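PDB 3NRH: DUF5063 domain-containing protein from Bacteroides fragilis, which is of unknown function but folds as a predominantly alpha-helical protein and is found here as an assembly of two subunits. Local coordinates for residues N12-F23 / I45-L56. Sequence-based numbering, arbitrary orientation.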
loop_
_atom_site.group_PDB
_atom_site.type_symbol
_atom_site.label_atom_id
_atom_site.label_comp_id
_atom_site.label_asym_id
_atom_site.label_seq_id
_atom_site.Cartn_x
_atom_site.Cartn_y
_atom_site.Cartn_z
ATOM N N ASN A 12 13.137 -13.246 -1.989
ATOM C CA ASN A 12 12.271 -12.222 -1.416
ATOM C C ASN A 12 13.090 -11.231 -0.598
ATOM O O ASN A 12 12.749 -10.048 -0.506
ATOM C CB ASN A 12 11.204 -12.877 -0.537
ATOM C CG ASN A 12 10.204 -13.688 -1.341
ATOM O OD1 ASN A 12 9.757 -14.750 -0.911
ATOM N ND2 ASN A 12 9.839 -13.182 -2.512
ATOM N N VAL A 13 14.173 -11.713 0.000
ATOM C CA VAL A 13 15.030 -10.838 0.787
ATOM C C VAL A 13 15.710 -9.830 -0.139
ATOM O O VAL A 13 15.750 -8.632 0.152
ATOM C CB VAL A 13 16.095 -11.646 1.554
ATOM C CG1 VAL A 13 17.099 -10.704 2.198
ATOM C CG2 VAL A 13 15.424 -12.496 2.619
ATOM N N ILE A 14 16.234 -10.317 -1.260
ATOM C CA ILE A 14 16.905 -9.457 -2.235
ATOM C C ILE A 14 16.002 -8.331 -2.738
ATOM O O ILE A 14 16.410 -7.171 -2.786
ATOM C CB ILE A 14 17.388 -10.281 -3.453
ATOM C CG1 ILE A 14 18.329 -11.389 -2.978
ATOM C CG2 ILE A 14 18.080 -9.372 -4.471
ATOM C CD1 ILE A 14 19.513 -10.888 -2.182
ATOM N N GLU A 15 14.775 -8.670 -3.117
ATOM C CA GLU A 15 13.851 -7.658 -3.606
ATOM C C GLU A 15 13.501 -6.658 -2.508
ATOM O O GLU A 15 13.286 -5.482 -2.788
ATOM C CB GLU A 15 12.581 -8.305 -4.156
ATOM C CG GLU A 15 12.842 -9.219 -5.340
ATOM C CD GLU A 15 11.594 -9.495 -6.149
ATOM O OE1 GLU A 15 10.548 -9.818 -5.545
ATOM O OE2 GLU A 15 11.663 -9.393 -7.394
ATOM N N PHE A 16 13.446 -7.122 -1.262
ATOM C CA PHE A 16 13.151 -6.225 -0.146
ATOM C C PHE A 16 14.315 -5.242 0.013
ATOM O O PHE A 16 14.106 -4.040 0.185
ATOM C CB PHE A 16 12.962 -7.013 1.152
ATOM C CG PHE A 16 12.704 -6.144 2.355
ATOM C CD1 PHE A 16 11.554 -5.359 2.429
ATOM C CD2 PHE A 16 13.619 -6.089 3.399
ATOM C CE1 PHE A 16 11.324 -4.529 3.533
ATOM C CE2 PHE A 16 13.400 -5.266 4.505
ATOM C CZ PHE A 16 12.250 -4.485 4.570
ATOM N N VAL A 17 15.539 -5.754 -0.049
ATOM C CA VAL A 17 16.716 -4.902 0.084
ATOM C C VAL A 17 16.685 -3.799 -0.971
ATOM O O VAL A 17 16.952 -2.636 -0.666
ATOM C CB VAL A 17 18.028 -5.722 -0.043
ATOM C CG1 VAL A 17 19.226 -4.790 -0.166
ATOM C CG2 VAL A 17 18.201 -6.616 1.193
ATOM N N THR A 18 16.336 -4.160 -2.204
ATOM C CA THR A 18 16.270 -3.188 -3.290
ATOM C C THR A 18 15.282 -2.048 -3.022
ATOM O O THR A 18 15.631 -0.875 -3.166
ATOM C CB THR A 18 15.909 -3.877 -4.614
ATOM O OG1 THR A 18 16.913 -4.851 -4.916
ATOM C CG2 THR A 18 15.838 -2.859 -5.752
ATOM N N VAL A 19 14.054 -2.369 -2.627
ATOM C CA VAL A 19 13.090 -1.302 -2.368
ATOM C C VAL A 19 13.449 -0.538 -1.094
ATOM O O VAL A 19 13.220 0.667 -1.005
ATOM C CB VAL A 19 11.639 -1.844 -2.262
ATOM C CG1 VAL A 19 11.528 -2.832 -1.120
ATOM C CG2 VAL A 19 10.661 -0.678 -2.084
ATOM N N ALA A 20 14.014 -1.238 -0.112
ATOM C CA ALA A 20 14.408 -0.597 1.140
ATOM C C ALA A 20 15.462 0.480 0.858
ATOM O O ALA A 20 15.400 1.586 1.394
ATOM C CB ALA A 20 14.960 -1.638 2.114
ATOM N N ALA A 21 16.428 0.153 0.005
ATOM C CA ALA A 21 17.478 1.105 -0.344
ATOM C C ALA A 21 16.892 2.277 -1.131
ATOM O O ALA A 21 17.276 3.431 -0.923
ATOM C CB ALA A 21 18.574 0.407 -1.163
ATOM N N GLU A 22 15.969 1.982 -2.042
ATOM C CA GLU A 22 15.337 3.034 -2.834
ATOM C C GLU A 22 14.563 3.969 -1.910
ATOM O O GLU A 22 14.561 5.185 -2.103
ATOM C CB GLU A 22 14.386 2.426 -3.872
ATOM C CG GLU A 22 15.073 1.489 -4.863
ATOM C CD GLU A 22 15.690 2.212 -6.042
ATOM O OE1 GLU A 22 16.409 3.211 -5.830
ATOM O OE2 GLU A 22 15.459 1.770 -7.190
ATOM N N PHE A 23 13.902 3.393 -0.909
ATOM C CA PHE A 23 13.127 4.168 0.061
ATOM C C PHE A 23 14.047 5.090 0.871
ATOM O O PHE A 23 13.797 6.290 0.988
ATOM C CB PHE A 23 12.383 3.215 1.012
ATOM C CG PHE A 23 11.739 3.903 2.192
ATOM C CD1 PHE A 23 10.593 4.680 2.023
ATOM C CD2 PHE A 23 12.269 3.755 3.472
ATOM C CE1 PHE A 23 9.980 5.300 3.122
ATOM C CE2 PHE A 23 11.665 4.369 4.577
ATOM C CZ PHE A 23 10.518 5.142 4.399
ATOM N N ILE A 45 6.438 4.195 -3.643
ATOM C CA ILE A 45 7.440 3.436 -2.901
ATOM C C ILE A 45 6.864 2.718 -1.676
ATOM O O ILE A 45 7.165 1.551 -1.442
ATOM C CB ILE A 45 8.608 4.343 -2.428
ATOM C CG1 ILE A 45 9.331 4.941 -3.636
ATOM C CG2 ILE A 45 9.593 3.530 -1.595
ATOM C CD1 ILE A 45 10.414 5.932 -3.269
ATOM N N LEU A 46 6.021 3.399 -0.903
ATOM C CA LEU A 46 5.460 2.782 0.297
ATOM C C LEU A 46 4.695 1.478 0.076
ATOM O O LEU A 46 4.925 0.501 0.788
ATOM C CB LEU A 46 4.576 3.780 1.052
ATOM C CG LEU A 46 5.303 4.993 1.651
ATOM C CD1 LEU A 46 4.302 5.847 2.406
ATOM C CD2 LEU A 46 6.411 4.540 2.580
ATOM N N PRO A 47 3.775 1.434 -0.904
ATOM C CA PRO A 47 3.060 0.166 -1.090
ATOM C C PRO A 47 3.979 -0.976 -1.514
ATOM O O PRO A 47 3.753 -2.132 -1.152
ATOM C CB PRO A 47 2.001 0.507 -2.144
ATOM C CG PRO A 47 2.618 1.646 -2.914
ATOM C CD PRO A 47 3.272 2.472 -1.824
ATOM N N LEU A 48 5.016 -0.654 -2.277
ATOM C CA LEU A 48 5.951 -1.682 -2.716
ATOM C C LEU A 48 6.779 -2.156 -1.524
ATOM O O LEU A 48 7.076 -3.342 -1.398
ATOM C CB LEU A 48 6.873 -1.139 -3.811
ATOM C CG LEU A 48 7.854 -2.159 -4.407
ATOM C CD1 LEU A 48 7.106 -3.370 -4.948
ATOM C CD2 LEU A 48 8.656 -1.491 -5.502
ATOM N N LEU A 49 7.147 -1.223 -0.649
ATOM C CA LEU A 49 7.929 -1.561 0.533
ATOM C C LEU A 49 7.107 -2.468 1.450
ATOM O O LEU A 49 7.620 -3.449 1.997
ATOM C CB LEU A 49 8.346 -0.283 1.273
ATOM C CG LEU A 49 9.199 -0.419 2.540
ATOM C CD1 LEU A 49 10.530 -1.080 2.215
ATOM C CD2 LEU A 49 9.430 0.964 3.145
ATOM N N TYR A 50 5.826 -2.148 1.603
ATOM C CA TYR A 50 4.943 -2.945 2.446
ATOM C C TYR A 50 4.809 -4.357 1.872
ATOM O O TYR A 50 4.911 -5.355 2.593
ATOM C CB TYR A 50 3.554 -2.301 2.527
ATOM C CG TYR A 50 2.643 -2.996 3.512
ATOM C CD1 TYR A 50 2.600 -2.604 4.849
ATOM C CD2 TYR A 50 1.878 -4.094 3.122
ATOM C CE1 TYR A 50 1.819 -3.296 5.780
ATOM C CE2 TYR A 50 1.101 -4.795 4.042
ATOM C CZ TYR A 50 1.078 -4.392 5.368
ATOM O OH TYR A 50 0.341 -5.113 6.278
ATOM N N LEU A 51 4.568 -4.432 0.568
ATOM C CA LEU A 51 4.417 -5.713 -0.105
ATOM C C LEU A 51 5.656 -6.592 0.044
ATOM O O LEU A 51 5.554 -7.764 0.396
ATOM C CB LEU A 51 4.116 -5.484 -1.585
ATOM C CG LEU A 51 4.015 -6.720 -2.480
ATOM C CD1 LEU A 51 2.954 -7.668 -1.958
ATOM C CD2 LEU A 51 3.685 -6.271 -3.907
ATOM N N LYS A 52 6.828 -6.030 -0.226
ATOM C CA LYS A 52 8.064 -6.802 -0.109
ATOM C C LYS A 52 8.335 -7.245 1.329
ATOM O O LYS A 52 8.844 -8.342 1.561
ATOM C CB LYS A 52 9.242 -5.991 -0.667
ATOM C CG LYS A 52 9.149 -5.737 -2.166
ATOM C CD LYS A 52 8.989 -7.048 -2.939
ATOM C CE LYS A 52 8.663 -6.819 -4.406
ATOM N NZ LYS A 52 8.337 -8.099 -5.104
ATOM N N ALA A 53 7.990 -6.403 2.298
ATOM C CA ALA A 53 8.191 -6.766 3.696
ATOM C C ALA A 53 7.261 -7.928 4.047
ATOM O O ALA A 53 7.651 -8.861 4.752
ATOM C CB ALA A 53 7.900 -5.574 4.595
ATOM N N SER A 54 6.034 -7.869 3.535
ATOM C CA SER A 54 5.037 -8.902 3.792
ATOM C C SER A 54 5.411 -10.241 3.170
ATOM O O SER A 54 4.936 -11.284 3.610
ATOM C CB SER A 54 3.672 -8.469 3.239
ATOM O OG SER A 54 3.239 -7.257 3.832
HETATM N N MSE A 55 6.261 -10.206 2.149
HETATM C CA MSE A 55 6.676 -11.424 1.457
HETATM C C MSE A 55 7.978 -12.034 1.952
HETATM O O MSE A 55 8.433 -13.054 1.424
HETATM C CB MSE A 55 6.782 -11.151 -0.042
HETATM C CG MSE A 55 5.442 -10.823 -0.675
HETATM SE SE MSE A 55 5.597 -10.399 -2.550
HETATM C CE MSE A 55 5.789 -12.195 -3.251
ATOM N N LEU A 56 8.574 -11.418 2.965
ATOM C CA LEU A 56 9.825 -11.914 3.521
ATOM C C LEU A 56 9.651 -13.288 4.146
ATOM O O LEU A 56 8.569 -13.633 4.616
ATOM C CB LEU A 56 10.354 -10.943 4.577
ATOM C CG LEU A 56 10.917 -9.627 4.032
ATOM C CD1 LEU A 56 11.289 -8.703 5.180
ATOM C CD2 LEU A 56 12.133 -9.922 3.166
HETATM O O HOH W 1 10.052 -9.550 -0.465
#
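A salt bridge joins Lys52 NZ to Glu15 OE1 at 2.8 Å, with the ammonium meeting the oxygen from above the carboxylate plane, 53° out of it. Glu15 is exposed, so the pair sits at the solvent side of the interface; the first torsion of Lys52 sets CG against Val19 CG1, and a bend at the second turns CD and CE alongside Glu15 CB and on toward Glu15 OE1. A water ties the backbones nearby, donating to both Asn12 O and Lys52 O at 2.7 Å each.

Beneath this polar edge, helices 12-23 and 45-54 run nearly antiparallel, their axes 8.9 Å apart at an angle of 155°. The packing is knobs-into-holes: Val19 fits among Ile45, Leu48, Leu49 and Lys52, while Leu49 fits among Phe16, Val19, Ala20 and Phe23. Leu49 divides its methyls, CD1 lying 3.8 Å from Phe16 CE1 and CD2 making a CH-pi contact 4.0 Å from the Phe23 ring centroid. Leu56 CD1 stands over the Phe16 face, 12° off the ring normal, and Ile45 CG2 lies at the Phe23 edge. Helix 112-131 packs on Ala20 and Phe23, helix 135-169 on Leu46 and Ala53, continuing the helical bundle. The chemistry is thus graded: charge and water bridge the more open side, whereas aliphatic-aromatic contacts join the helices inside the bundle.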